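Chinitase A (PDB 3EBV) probably binds chitin and cuts its internal glycosidic bonds as an endochitinase, this chain being the glycosyl hydrolase family 18 domain of a longer protein. Local coordinates at residues L244-K249 with K260-L265; T174-Q179 with R266-T270; V26-Y30 with N281-N285; L167-L173 with G212-Q218; W11-N15 with V35-D39. All coordinates share one frame. Where two conformers were deposited one is given. Numbering follows the deposited sequence.

Contact 1: residues L244-K249 with K260-L265; sequences LDCLTK and KTYPDL
Thr248, Leu265 and Leu247, with 75, 74 and 71 Å² covered, carry most of the interface between the last turns of helix 237-249 and the irregular segment 260-265. The CA atoms of the two segments are nearest at Thr248 and Pro263, 4.2 Å apart. Residues 260-261 are extended, and from Tyr262 the chain bends into a type I beta turn to Leu265, closed by Leu265 N to Tyr262 O at 3.1 Å. Leu265, the residue whose CA-to-CB bond points toward the helix, adopts chi1 t and chi2 p, so that its CD2 meets Leu244 CD2 at 3.7 Å and Leu247 CD1 at 3.9 Å. Thr248 has chi1 p: OG1 donates back to Leu244 O (2.8 Å), while CG2 packs 3.6 Å from Leu265 CB and 3.5 Å from Tyr262 O. Leu247 O accepts the one direct hydrogen bond, from Tyr262 N (2.8 Å), and also receives a CA-H...O contact from Thr261 CA at 3.4 Å. A water donates to both Cys246 O (2.7 Å) and Lys260 O (2.8 Å). Cys246 is disulfide-bonded to Cys253, within the excursion between the segments. This is an alpha-to-beta return of a TIM barrel, leading from helix 237-249 into strand 267-271.

Contact 2: residues T174-Q179 with R266-T270; sequences TVVNMQ and RGAMT
Met269, a selenomethionine, lays its side chain over Asn177: CB lies 3.6 Å from Asn177 CG, and chi1 t with chi2 m brings CE to 3.3 Å from Asn177 O and 4.1 Å from Gln179 CG. The setting is the interior of the TIM barrel. Strands 175-179 and 267-271 are not paired with each other; strand 219-224 lies between them and pairs with both. The axes of the segments 175-179 and 267-270 approach to 7.4 Å, with N-to-C directions 50° apart, and CA atoms are nearest at Asn177 with Met269 (6.1 Å) and Val175 with Arg266 (7.2 Å). Met269, Asn177 and Val175 point their CA-to-CB bonds across this gap. Gln179 turns its amide to Ala149 O and to Glu121, the last residue of the DxxDxDxE signature of family 18. Gly267, at phi 152° and psi -134°, has a backbone in which a CB would clash with the preceding carbonyl. At the strand entrance Arg266 CB rests 3.9 Å from Val175 CG2, while its guanidinium bonds to Leu3 O and Ser217 O and, weakly, from NH2 to Thr174 O (3.2 Å). Deeper inside, one water donates to Asn177 OD1 at 2.8 Å and to Ala268 O at 3.0 Å.

Contact 3: residues V26-Y30 with N281-N285; sequences VPSAY and NAWSN. With SO4 (sulfate ion), chain B.
Residues 27-30 make a type I beta turn, closed by Tyr30 N to Pro27 O at 3.2 Å, which faces the first turn of helix 282-292. Asn281 is the N-cap residue, in a left-handed conformation (phi 62°, psi 23°); its side chain makes no capping bond, but its carbonyl O accepts from Asn285 N at 2.9 Å and starts the helix. The backbones are nearest at Ala29 and Ser284, with CA atoms 6.3 Å apart, and no hydrogen bond joins the segments directly. Ser284, 65 Å² of which is covered, fills the gap: its CB lies 4.1 Å from Ala29 CB and 3.5 Å from Tyr30 OH, and Ala29 CB is 3.9 Å from Ser284 O. In the TIM barrel this joins the irregular connection between strands 6-12 and 32-40 to the final helix of the chain. Tyr30 leaves the backbone sideways, and with chi1 m its ring brings OH to 4.4 Å from Trp283 CE3. The hydroxyls of Tyr30 and Ser284 share one partner, the carboxylate of Asp276 on helix 273-278. Pro27 CG sits 3.7 Å from Asn281 OD1. Ser28 OG donates to sulfate O4 at 2.7 Å, the ion probably coming from the crystallisation liquor.

Contact 4: residues L167-L173 with G212-Q218; sequences LNVKDIL and GGLAPSQ
Gln218 uses its whole carboxamide. With chi1 m and chi2 t, NE2 donates to Lys170 O (2.8 Å) and to Leu173 O (3.0 Å, nearly linear at 170°), while OE1 accepts from Ala215 N of its own segment (3.0 Å). Both amide hydrogens and the carbonyl are thereby satisfied. Lys170 replies in the other direction: its all-trans side chain, in the conformer given, carries NZ to Gly213 O at 2.8 Å and brings CE within 3.3 Å of Gln218 OE1. Segment 167-173 leaves helix 161-168 at Val169 and proceeds through turns, with Lys170 N to Leu167 O at 3.2 Å and Ile172 N to Val169 O at 2.9 Å. Opposite it, residues 212-215 are irregular and 216-217 form a short 3-10 segment, followed by Gln218 N to Ala215 O at 2.8 Å. CA atoms are nearest at Leu167 with Leu214 (6.9 Å) and Leu173 with Gln218 (7.0 Å). Leu214 CD2 fits between Leu167 CD2 (4.1 Å) and Leu173 CD2 (3.9 Å). Gly213, at phi 110°, leaves room for Leu167 CD2, which a CB would meet at 2.9 Å. Asp171 forms a salt bridge with Arg134. These are neighbouring alpha-to-beta loops of the TIM barrel, entering strands 175-179 and 219-224; bonding mainly to backbone carbonyls, the two polar side chains tie together loops that share no backbone hydrogen bond here.

Contact 5: residues W11-N15 with V35-D39; sequences WQNFN and VAFAD
The apolar centre is Trp11 against Val35: with chi1 t in both, the indole edge at Trp11 CE3 meets Val35 CG1 at 3.9 Å, on the sheet face where Trp11 also touches Ile23 and Val26. The two strands run parallel, Trp11 paired with Val35 and Gln12 with Ala36, each pair 5.1 Å apart at CA. Ala36 N donates to Trp11 O (2.9 Å) and Asn13 N to Ala36 O (2.8 Å). Gln12 and Ala36 point to the opposite face, where Ala36 touches Trp271. Strand 6-12 then breaks in an inverse gamma turn centred on Asn13 (phi -87°, psi 47°), with a weak bond from Phe14 N to Gln12 O (3.1 Å). Phe14, chi1 p, brings CE2 edge-on to Ala36 O at 3.3 Å and 4.2 Å from Phe37 CE2. The peptide between Ala36 and Phe37 in strand 32-40 is cis. Further out, a water accepts from Phe37 N (3.1 Å) and weakly from Asn13 ND2 (3.3 Å), which also bonds to Asn50 O. Asn13 OD1 accepts from Asp52 N, and Gln12 OE1 bonds to Ser272 OG. A non-proline cis peptide at the C-terminal end of the second barrel strand is a familiar feature of family 18 TIM barrels, whose substrate cleft opens at this end.

How the contacts relate
Contact 2 is the core of the set, its centre about 5 Å from the centre of the chain, and meets contacts 1, 3 and 4. Contact 5 is also buried but lies at the C-terminal end of strand 6-12, whereas contacts 1 and 4 lie at the loops that enter the barrel strands, across the chain's centre. It alone rests on backbone pairing of adjacent strands; contact 2 spans two strands that are not paired with each other, using side chains and water. Contacts 1 and 4 are partly buried, packed together through Pro216 against Tyr262 and Leu265. Contact 3 relies on van der Waals packing and touches contact 5 through Val26 on Trp11. Contacts 2 and 4 join where Ser217 O meets Arg266 NE.

Contact 1: residues L244-K249 with K260-L265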
# COMPACT_ATOMS: atom_id res chain seq x y z
N LEU A 244 2.48 -13.17 9.93
CA LEU A 244 3.83 -13.07 9.34
C LEU A 244 4.65 -14.33 9.67
O LEU A 244 5.30 -14.86 8.78
CB LEU A 244 4.54 -11.82 9.86
CG LEU A 244 3.94 -10.49 9.36
CD1 LEU A 244 4.60 -9.39 10.22
CD2 LEU A 244 4.21 -10.28 7.88
N ASP A 245 4.59 -14.75 10.94
CA ASP A 245 5.29 -15.99 11.38
C ASP A 245 4.77 -17.17 10.59
O ASP A 245 5.54 -18.06 10.19
CB ASP A 245 5.07 -16.22 12.86
CG ASP A 245 5.83 -15.23 13.73
OD1 ASP A 245 6.67 -14.46 13.18
OD2 ASP A 245 5.55 -15.28 14.94
N CYS A 246 3.46 -17.26 10.45
CA CYS A 246 2.88 -18.44 9.81
C CYS A 246 3.38 -18.57 8.37
O CYS A 246 3.84 -19.65 7.91
CB CYS A 246 1.36 -18.35 9.91
SG CYS A 246 0.46 -19.68 9.04
N LEU A 247 3.34 -17.46 7.64
CA LEU A 247 3.74 -17.47 6.23
C LEU A 247 5.25 -17.65 6.08
O LEU A 247 5.68 -18.34 5.17
CB LEU A 247 3.32 -16.15 5.56
CG LEU A 247 1.79 -16.05 5.39
CD1 LEU A 247 1.37 -14.55 5.10
CD2 LEU A 247 1.27 -16.93 4.27
N THR A 248 6.04 -17.00 6.95
CA THR A 248 7.52 -16.99 6.74
C THR A 248 8.23 -18.21 7.33
O THR A 248 9.28 -18.60 6.81
CB THR A 248 8.18 -15.71 7.31
OG1 THR A 248 7.97 -15.61 8.71
CG2 THR A 248 7.64 -14.44 6.58
N LYS A 249 7.69 -18.74 8.42
CA LYS A 249 8.45 -19.77 9.14
C LYS A 249 7.61 -20.89 9.73
O LYS A 249 8.14 -21.73 10.50
CB LYS A 249 9.36 -19.12 10.20
CG LYS A 249 8.63 -18.39 11.32
CD LYS A 249 9.66 -17.63 12.20
CE LYS A 249 9.00 -16.79 13.27
NZ LYS A 249 9.95 -16.25 14.34
N LYS A 260 3.62 -24.11 2.01
CA LYS A 260 5.04 -23.76 1.99
C LYS A 260 5.36 -22.66 3.00
O LYS A 260 4.45 -22.11 3.64
CB LYS A 260 5.45 -23.29 0.58
CG LYS A 260 5.43 -24.40 -0.47
CD LYS A 260 5.73 -23.81 -1.86
CE LYS A 260 5.21 -24.75 -2.92
NZ LYS A 260 6.15 -25.87 -3.09
N THR A 261 6.66 -22.38 3.17
CA THR A 261 7.11 -21.18 3.87
C THR A 261 7.65 -20.22 2.83
O THR A 261 8.08 -20.64 1.75
CB THR A 261 8.23 -21.43 4.90
OG1 THR A 261 9.33 -22.08 4.24
CG2 THR A 261 7.74 -22.31 6.07
N TYR A 262 7.55 -18.93 3.15
CA TYR A 262 7.90 -17.83 2.25
C TYR A 262 8.73 -16.83 3.04
O TYR A 262 8.25 -15.75 3.41
CB TYR A 262 6.61 -17.17 1.74
CG TYR A 262 5.71 -18.11 1.00
CD1 TYR A 262 5.90 -18.36 -0.37
CD2 TYR A 262 4.68 -18.77 1.68
CE1 TYR A 262 5.07 -19.20 -1.05
CE2 TYR A 262 3.85 -19.63 0.99
CZ TYR A 262 4.04 -19.85 -0.36
OH TYR A 262 3.22 -20.70 -1.07
N PRO A 263 10.00 -17.16 3.36
CA PRO A 263 10.79 -16.31 4.25
C PRO A 263 11.03 -14.90 3.73
O PRO A 263 11.27 -14.00 4.56
CB PRO A 263 12.14 -17.06 4.39
CG PRO A 263 12.00 -18.29 3.62
CD PRO A 263 10.64 -18.46 3.05
N ASP A 264 10.96 -14.70 2.41
CA ASP A 264 11.20 -13.34 1.83
C ASP A 264 9.93 -12.50 1.72
O ASP A 264 9.92 -11.47 1.05
CB ASP A 264 11.89 -13.41 0.47
CG ASP A 264 13.32 -13.90 0.58
OD1 ASP A 264 13.91 -13.86 1.69
OD2 ASP A 264 13.85 -14.35 -0.46
N LEU A 265 8.87 -12.93 2.40
CA LEU A 265 7.61 -12.13 2.46
C LEU A 265 7.97 -10.68 2.77
O LEU A 265 8.74 -10.42 3.72
CB LEU A 265 6.69 -12.69 3.56
CG LEU A 265 5.30 -12.09 3.51
CD1 LEU A 265 4.49 -12.65 2.34
CD2 LEU A 265 4.60 -12.38 4.82
O HOH W 1 3.84 -21.91 6.40

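Contact 2: residues T174-Q179 with R266-T270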
# COMPACT_ATOMS: atom_id res chain seq x y z
N THR A 174 7.09 -3.42 -6.80
CA THR A 174 7.73 -3.56 -5.49
C THR A 174 6.90 -4.48 -4.57
O THR A 174 7.38 -5.56 -4.18
CB THR A 174 7.92 -2.19 -4.81
OG1 THR A 174 8.60 -1.32 -5.76
CG2 THR A 174 8.75 -2.34 -3.55
N VAL A 175 5.66 -4.07 -4.27
CA VAL A 175 4.84 -4.88 -3.36
C VAL A 175 3.37 -4.57 -3.54
O VAL A 175 2.98 -3.42 -3.79
CB VAL A 175 5.28 -4.70 -1.88
CG1 VAL A 175 5.21 -3.23 -1.43
CG2 VAL A 175 4.48 -5.58 -0.94
N VAL A 176 2.58 -5.64 -3.42
CA VAL A 176 1.11 -5.54 -3.34
C VAL A 176 0.77 -5.58 -1.87
O VAL A 176 0.84 -6.63 -1.23
CB VAL A 176 0.39 -6.68 -4.08
CG1 VAL A 176 -1.12 -6.53 -3.94
CG2 VAL A 176 0.75 -6.63 -5.59
N ASN A 177 0.40 -4.42 -1.31
CA ASN A 177 -0.09 -4.32 0.08
C ASN A 177 -1.62 -4.38 0.06
O ASN A 177 -2.29 -3.34 0.07
CB ASN A 177 0.35 -3.00 0.71
CG ASN A 177 1.86 -2.90 0.93
OD1 ASN A 177 2.49 -3.84 1.45
ND2 ASN A 177 2.44 -1.70 0.60
N MSE A 178 -2.19 -5.57 -0.06
CA MSE A 178 -3.65 -5.64 -0.08
C MSE A 178 -4.26 -5.13 1.23
O MSE A 178 -3.63 -5.21 2.29
CB MSE A 178 -4.15 -7.09 -0.37
CG MSE A 178 -5.66 -7.15 -0.48
SE MSE A 178 -6.18 -8.90 -1.26
CE MSE A 178 -5.87 -10.04 0.26
N GLN A 179 -5.49 -4.59 1.11
CA GLN A 179 -6.21 -4.08 2.26
C GLN A 179 -7.04 -5.25 2.82
O GLN A 179 -8.14 -5.57 2.33
CB GLN A 179 -7.16 -2.94 1.84
CG GLN A 179 -6.44 -1.77 1.20
CD GLN A 179 -7.45 -0.70 0.77
OE1 GLN A 179 -8.36 -0.34 1.53
NE2 GLN A 179 -7.29 -0.20 -0.45
N ARG A 266 7.40 -9.73 2.02
CA ARG A 266 7.89 -8.34 2.17
C ARG A 266 7.69 -7.80 3.58
O ARG A 266 8.60 -7.24 4.19
CB ARG A 266 7.21 -7.41 1.17
CG ARG A 266 7.67 -5.93 1.29
CD ARG A 266 9.12 -5.77 0.92
NE ARG A 266 9.22 -5.94 -0.51
CZ ARG A 266 10.20 -5.45 -1.26
NH1 ARG A 266 11.21 -4.80 -0.69
NH2 ARG A 266 10.16 -5.66 -2.57
N GLY A 267 6.46 -7.90 4.10
CA GLY A 267 6.15 -7.27 5.38
C GLY A 267 4.69 -6.90 5.50
O GLY A 267 3.80 -7.69 5.14
N ALA A 268 4.47 -5.67 5.97
CA ALA A 268 3.12 -5.25 6.35
C ALA A 268 2.90 -3.82 5.94
O ALA A 268 3.83 -3.11 5.54
CB ALA A 268 2.87 -5.44 7.87
N MSE A 269 1.63 -3.42 6.02
CA MSE A 269 1.23 -2.05 5.63
C MSE A 269 0.13 -1.61 6.59
O MSE A 269 -0.63 -2.45 7.10
CB MSE A 269 0.69 -2.06 4.19
CG MSE A 269 0.08 -0.71 3.74
SE MSE A 269 -1.85 -0.57 4.26
CE MSE A 269 -2.67 -1.27 2.63
N THR A 270 0.03 -0.29 6.85
CA THR A 270 -1.15 0.17 7.61
C THR A 270 -1.74 1.50 7.10
O THR A 270 -1.00 2.42 6.66
CB THR A 270 -0.86 0.27 9.12
OG1 THR A 270 -2.09 0.41 9.85
CG2 THR A 270 0.04 1.44 9.44
O HOH W 2 9.70 -7.01 -4.97
O HOH W 3 4.89 -3.09 2.78

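Contact 3: residues V26-Y30 with N281-N285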
# COMPACT_ATOMS: atom_id res chain seq x y z
N VAL A 26 6.42 11.15 11.08
CA VAL A 26 6.15 9.73 10.84
C VAL A 26 7.20 8.86 11.54
O VAL A 26 8.40 9.09 11.37
CB VAL A 26 6.11 9.43 9.33
CG1 VAL A 26 6.05 7.89 9.08
CG2 VAL A 26 4.92 10.17 8.68
N PRO A 27 6.76 7.87 12.34
CA PRO A 27 7.71 6.97 13.02
C PRO A 27 8.77 6.34 12.12
O PRO A 27 8.50 6.04 10.95
CB PRO A 27 6.81 5.89 13.63
CG PRO A 27 5.47 6.64 13.92
CD PRO A 27 5.36 7.62 12.75
N SER A 28 9.94 6.10 12.72
CA SER A 28 11.05 5.51 11.98
C SER A 28 10.77 4.10 11.44
O SER A 28 11.41 3.70 10.46
CB SER A 28 12.31 5.47 12.86
OG SER A 28 12.05 4.79 14.05
N ALA A 29 9.80 3.41 12.05
CA ALA A 29 9.44 2.05 11.62
C ALA A 29 9.00 1.99 10.17
O ALA A 29 9.09 0.92 9.53
CB ALA A 29 8.33 1.51 12.49
N TYR A 30 8.48 3.10 9.63
CA TYR A 30 7.94 3.08 8.28
C TYR A 30 9.04 3.22 7.25
O TYR A 30 9.72 4.24 7.16
CB TYR A 30 6.89 4.18 8.12
CG TYR A 30 5.69 3.93 8.97
CD1 TYR A 30 4.75 2.96 8.59
CD2 TYR A 30 5.49 4.63 10.18
CE1 TYR A 30 3.63 2.71 9.38
CE2 TYR A 30 4.35 4.38 10.98
CZ TYR A 30 3.42 3.42 10.57
OH TYR A 30 2.26 3.13 11.28
N ASN A 281 1.17 4.87 18.68
CA ASN A 281 2.16 4.14 17.84
C ASN A 281 2.26 2.67 18.27
O ASN A 281 3.32 2.04 18.01
CB ASN A 281 3.51 4.83 17.82
CG ASN A 281 3.44 6.20 17.19
OD1 ASN A 281 2.63 6.42 16.28
ND2 ASN A 281 4.30 7.11 17.64
N ALA A 282 1.23 2.13 18.91
CA ALA A 282 1.28 0.71 19.34
C ALA A 282 1.45 -0.21 18.13
O ALA A 282 2.28 -1.16 18.17
CB ALA A 282 0.03 0.35 20.11
N TRP A 283 0.74 0.07 17.05
CA TRP A 283 0.79 -0.85 15.90
C TRP A 283 2.19 -0.82 15.29
O TRP A 283 2.82 -1.89 15.10
CB TRP A 283 -0.29 -0.47 14.88
CG TRP A 283 -0.57 -1.49 13.80
CD1 TRP A 283 -1.60 -2.39 13.78
CD2 TRP A 283 0.18 -1.68 12.59
NE1 TRP A 283 -1.54 -3.16 12.62
CE2 TRP A 283 -0.46 -2.76 11.87
CE3 TRP A 283 1.34 -1.10 12.05
CZ2 TRP A 283 0.02 -3.21 10.63
CZ3 TRP A 283 1.80 -1.53 10.80
CH2 TRP A 283 1.16 -2.61 10.12
N SER A 284 2.72 0.35 14.93
CA SER A 284 4.04 0.39 14.31
C SER A 284 5.15 -0.08 15.27
O SER A 284 6.16 -0.68 14.81
CB SER A 284 4.37 1.74 13.68
OG SER A 284 4.33 2.79 14.66
N ASN A 285 5.00 0.19 16.57
CA ASN A 285 6.02 -0.29 17.52
C ASN A 285 6.12 -1.82 17.42
O ASN A 285 7.22 -2.36 17.35
CB ASN A 285 5.71 0.11 18.95
CG ASN A 285 6.14 1.54 19.26
OD1 ASN A 285 6.87 2.15 18.49
ND2 ASN A 285 5.74 2.03 20.43
S SO4 B . 13.14 7.21 16.74
O1 SO4 B . 14.00 8.06 15.92
O2 SO4 B . 13.59 7.16 18.14
O3 SO4 B . 11.75 7.78 16.63
O4 SO4 B . 13.20 5.83 16.25

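Contact 4: residues L167-L173 with G212-Q218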
# COMPACT_ATOMS: atom_id res chain seq x y z
N LEU A 167 0.63 -9.02 -12.20
CA LEU A 167 1.39 -10.03 -12.93
C LEU A 167 2.01 -9.42 -14.21
O LEU A 167 3.18 -9.72 -14.50
CB LEU A 167 0.49 -11.21 -13.27
CG LEU A 167 0.10 -12.06 -12.03
CD1 LEU A 167 -1.04 -12.99 -12.46
CD2 LEU A 167 1.33 -12.82 -11.47
N ASN A 168 1.24 -8.57 -14.90
CA ASN A 168 1.75 -8.01 -16.18
C ASN A 168 2.98 -7.19 -15.92
O ASN A 168 3.88 -7.13 -16.77
CB ASN A 168 0.69 -7.13 -16.81
CG ASN A 168 -0.48 -7.91 -17.39
OD1 ASN A 168 -0.44 -9.16 -17.49
ND2 ASN A 168 -1.53 -7.19 -17.82
N VAL A 169 3.01 -6.51 -14.76
CA VAL A 169 4.16 -5.62 -14.43
C VAL A 169 5.06 -6.19 -13.33
O VAL A 169 5.77 -5.44 -12.64
CB VAL A 169 3.71 -4.15 -14.14
CG1 VAL A 169 2.83 -3.62 -15.26
CG2 VAL A 169 2.94 -4.07 -12.78
N LYS A 170 5.08 -7.52 -13.19
CA LYS A 170 5.80 -8.13 -12.08
C LYS A 170 7.26 -7.70 -11.97
O LYS A 170 7.80 -7.53 -10.88
CB LYS A 170 5.68 -9.66 -12.19
CG LYS A 170 6.41 -10.39 -11.10
CD LYS A 170 6.24 -11.89 -11.21
CE LYS A 170 6.82 -12.59 -9.97
NZ LYS A 170 6.97 -14.09 -10.19
N ASP A 171 7.91 -7.53 -13.13
CA ASP A 171 9.34 -7.18 -13.12
C ASP A 171 9.63 -5.73 -12.65
O ASP A 171 10.80 -5.42 -12.39
CB ASP A 171 9.89 -7.36 -14.53
CG ASP A 171 9.07 -6.59 -15.54
OD1 ASP A 171 7.92 -7.00 -15.79
OD2 ASP A 171 9.53 -5.59 -16.05
N ILE A 172 8.59 -4.89 -12.50
CA ILE A 172 8.79 -3.52 -11.99
C ILE A 172 8.00 -3.25 -10.70
O ILE A 172 8.00 -2.13 -10.18
CB ILE A 172 8.43 -2.43 -13.03
CG1 ILE A 172 7.02 -2.58 -13.57
CG2 ILE A 172 9.48 -2.45 -14.18
CD1 ILE A 172 6.53 -1.33 -14.36
N LEU A 173 7.31 -4.29 -10.19
CA LEU A 173 6.44 -4.18 -9.03
C LEU A 173 7.23 -4.37 -7.74
O LEU A 173 7.94 -5.39 -7.57
CB LEU A 173 5.38 -5.26 -9.14
CG LEU A 173 4.46 -5.44 -7.95
CD1 LEU A 173 3.49 -4.25 -7.77
CD2 LEU A 173 3.63 -6.74 -8.25
N GLY A 212 0.01 -17.67 -6.73
CA GLY A 212 -0.57 -17.25 -7.98
C GLY A 212 0.35 -16.44 -8.88
O GLY A 212 -0.12 -15.77 -9.78
N GLY A 213 1.64 -16.50 -8.58
CA GLY A 213 2.66 -15.93 -9.50
C GLY A 213 3.37 -14.68 -9.02
O GLY A 213 4.24 -14.16 -9.73
N LEU A 214 3.02 -14.17 -7.84
CA LEU A 214 3.76 -13.05 -7.21
C LEU A 214 4.88 -13.60 -6.35
O LEU A 214 4.70 -14.64 -5.66
CB LEU A 214 2.83 -12.15 -6.41
CG LEU A 214 1.77 -11.43 -7.27
CD1 LEU A 214 0.84 -10.68 -6.33
CD2 LEU A 214 2.41 -10.46 -8.27
N ALA A 215 6.04 -12.95 -6.37
CA ALA A 215 7.15 -13.35 -5.49
C ALA A 215 6.81 -13.00 -4.02
O ALA A 215 6.02 -12.07 -3.77
CB ALA A 215 8.47 -12.64 -5.91
N PRO A 216 7.40 -13.70 -3.06
CA PRO A 216 7.12 -13.36 -1.66
C PRO A 216 7.45 -11.90 -1.36
O PRO A 216 6.74 -11.26 -0.58
CB PRO A 216 8.00 -14.34 -0.87
CG PRO A 216 8.05 -15.56 -1.79
CD PRO A 216 8.20 -14.95 -3.17
N SER A 217 8.52 -11.36 -1.97
CA SER A 217 8.87 -9.97 -1.72
C SER A 217 7.83 -9.01 -2.27
O SER A 217 7.93 -7.79 -2.01
CB SER A 217 10.21 -9.60 -2.37
OG SER A 217 10.12 -9.78 -3.76
N GLN A 218 6.86 -9.53 -3.03
CA GLN A 218 5.84 -8.67 -3.64
C GLN A 218 4.49 -8.76 -2.89
O GLN A 218 3.50 -8.23 -3.38
CB GLN A 218 5.62 -9.03 -5.12
CG GLN A 218 6.87 -8.67 -5.91
CD GLN A 218 6.81 -9.13 -7.33
OE1 GLN A 218 6.43 -10.27 -7.65
NE2 GLN A 218 7.26 -8.25 -8.23

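Contact 5: residues W11-N15 with V35-D39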
# COMPACT_ATOMS: atom_id res chain seq x y z
N TRP A 11 0.41 8.21 4.88
CA TRP A 11 0.40 9.52 5.58
C TRP A 11 -0.69 10.36 4.95
O TRP A 11 -0.73 10.52 3.73
CB TRP A 11 1.76 10.16 5.39
CG TRP A 11 1.84 11.58 5.91
CD1 TRP A 11 2.11 11.95 7.18
CD2 TRP A 11 1.63 12.79 5.15
NE1 TRP A 11 2.09 13.34 7.29
CE2 TRP A 11 1.80 13.87 6.07
CE3 TRP A 11 1.30 13.08 3.83
CZ2 TRP A 11 1.70 15.22 5.68
CZ3 TRP A 11 1.17 14.43 3.43
CH2 TRP A 11 1.37 15.47 4.36
N GLN A 12 -1.60 10.89 5.79
CA GLN A 12 -2.76 11.65 5.29
C GLN A 12 -2.47 13.09 4.89
O GLN A 12 -2.07 13.90 5.73
CB GLN A 12 -3.86 11.69 6.31
CG GLN A 12 -4.36 10.26 6.72
CD GLN A 12 -5.25 10.26 7.96
OE1 GLN A 12 -5.64 9.21 8.45
NE2 GLN A 12 -5.66 11.47 8.45
N ASN A 13 -2.76 13.41 3.64
CA ASN A 13 -2.75 14.83 3.18
C ASN A 13 -4.11 15.47 3.42
O ASN A 13 -4.64 16.13 2.53
CB ASN A 13 -2.39 14.87 1.68
CG ASN A 13 -2.27 16.30 1.16
OD1 ASN A 13 -1.71 17.15 1.84
ND2 ASN A 13 -2.77 16.55 -0.05
N PHE A 14 -4.65 15.27 4.62
CA PHE A 14 -5.99 15.78 4.95
C PHE A 14 -6.22 15.49 6.41
O PHE A 14 -5.54 14.66 7.01
CB PHE A 14 -7.09 15.14 4.07
CG PHE A 14 -7.13 13.62 4.14
CD1 PHE A 14 -7.91 12.99 5.10
CD2 PHE A 14 -6.40 12.86 3.24
CE1 PHE A 14 -7.93 11.60 5.20
CE2 PHE A 14 -6.44 11.46 3.32
CZ PHE A 14 -7.20 10.84 4.30
N ASN A 15 -7.21 16.17 6.99
CA ASN A 15 -7.54 15.97 8.39
C ASN A 15 -8.87 15.24 8.49
O ASN A 15 -9.91 15.73 7.99
CB ASN A 15 -7.64 17.38 9.06
CG ASN A 15 -7.99 17.33 10.53
OD1 ASN A 15 -8.25 16.29 11.10
ND2 ASN A 15 -8.01 18.50 11.16
N VAL A 35 1.93 8.88 0.40
CA VAL A 35 1.23 10.14 0.60
C VAL A 35 -0.19 10.03 0.01
O VAL A 35 -0.37 9.81 -1.21
CB VAL A 35 2.03 11.25 -0.05
CG1 VAL A 35 1.21 12.57 -0.05
CG2 VAL A 35 3.33 11.43 0.68
N ALA A 36 -1.20 10.18 0.87
CA ALA A 36 -2.57 9.95 0.49
C ALA A 36 -3.36 11.28 0.43
O ALA A 36 -3.66 11.82 1.49
CB ALA A 36 -3.24 9.00 1.54
N PHE A 37 -3.77 11.79 -0.74
CA PHE A 37 -3.64 11.17 -2.06
C PHE A 37 -3.45 12.26 -3.11
O PHE A 37 -3.70 13.46 -2.84
CB PHE A 37 -4.95 10.46 -2.42
CG PHE A 37 -5.32 9.32 -1.51
CD1 PHE A 37 -4.78 8.05 -1.72
CD2 PHE A 37 -6.23 9.51 -0.49
CE1 PHE A 37 -5.13 6.99 -0.89
CE2 PHE A 37 -6.60 8.44 0.34
CZ PHE A 37 -6.04 7.18 0.14
N ALA A 38 -3.04 11.84 -4.30
CA ALA A 38 -3.15 12.72 -5.47
C ALA A 38 -4.64 12.94 -5.77
O ALA A 38 -5.48 12.14 -5.36
CB ALA A 38 -2.42 12.15 -6.66
N ASP A 39 -4.95 14.04 -6.45
CA ASP A 39 -6.32 14.41 -6.81
C ASP A 39 -6.53 14.12 -8.33
O ASP A 39 -5.63 14.34 -9.12
CB ASP A 39 -6.53 15.92 -6.52
CG ASP A 39 -6.65 16.23 -5.00
OD1 ASP A 39 -7.42 15.51 -4.32
OD2 ASP A 39 -6.02 17.21 -4.51
O HOH W 4 -5.33 14.43 -0.42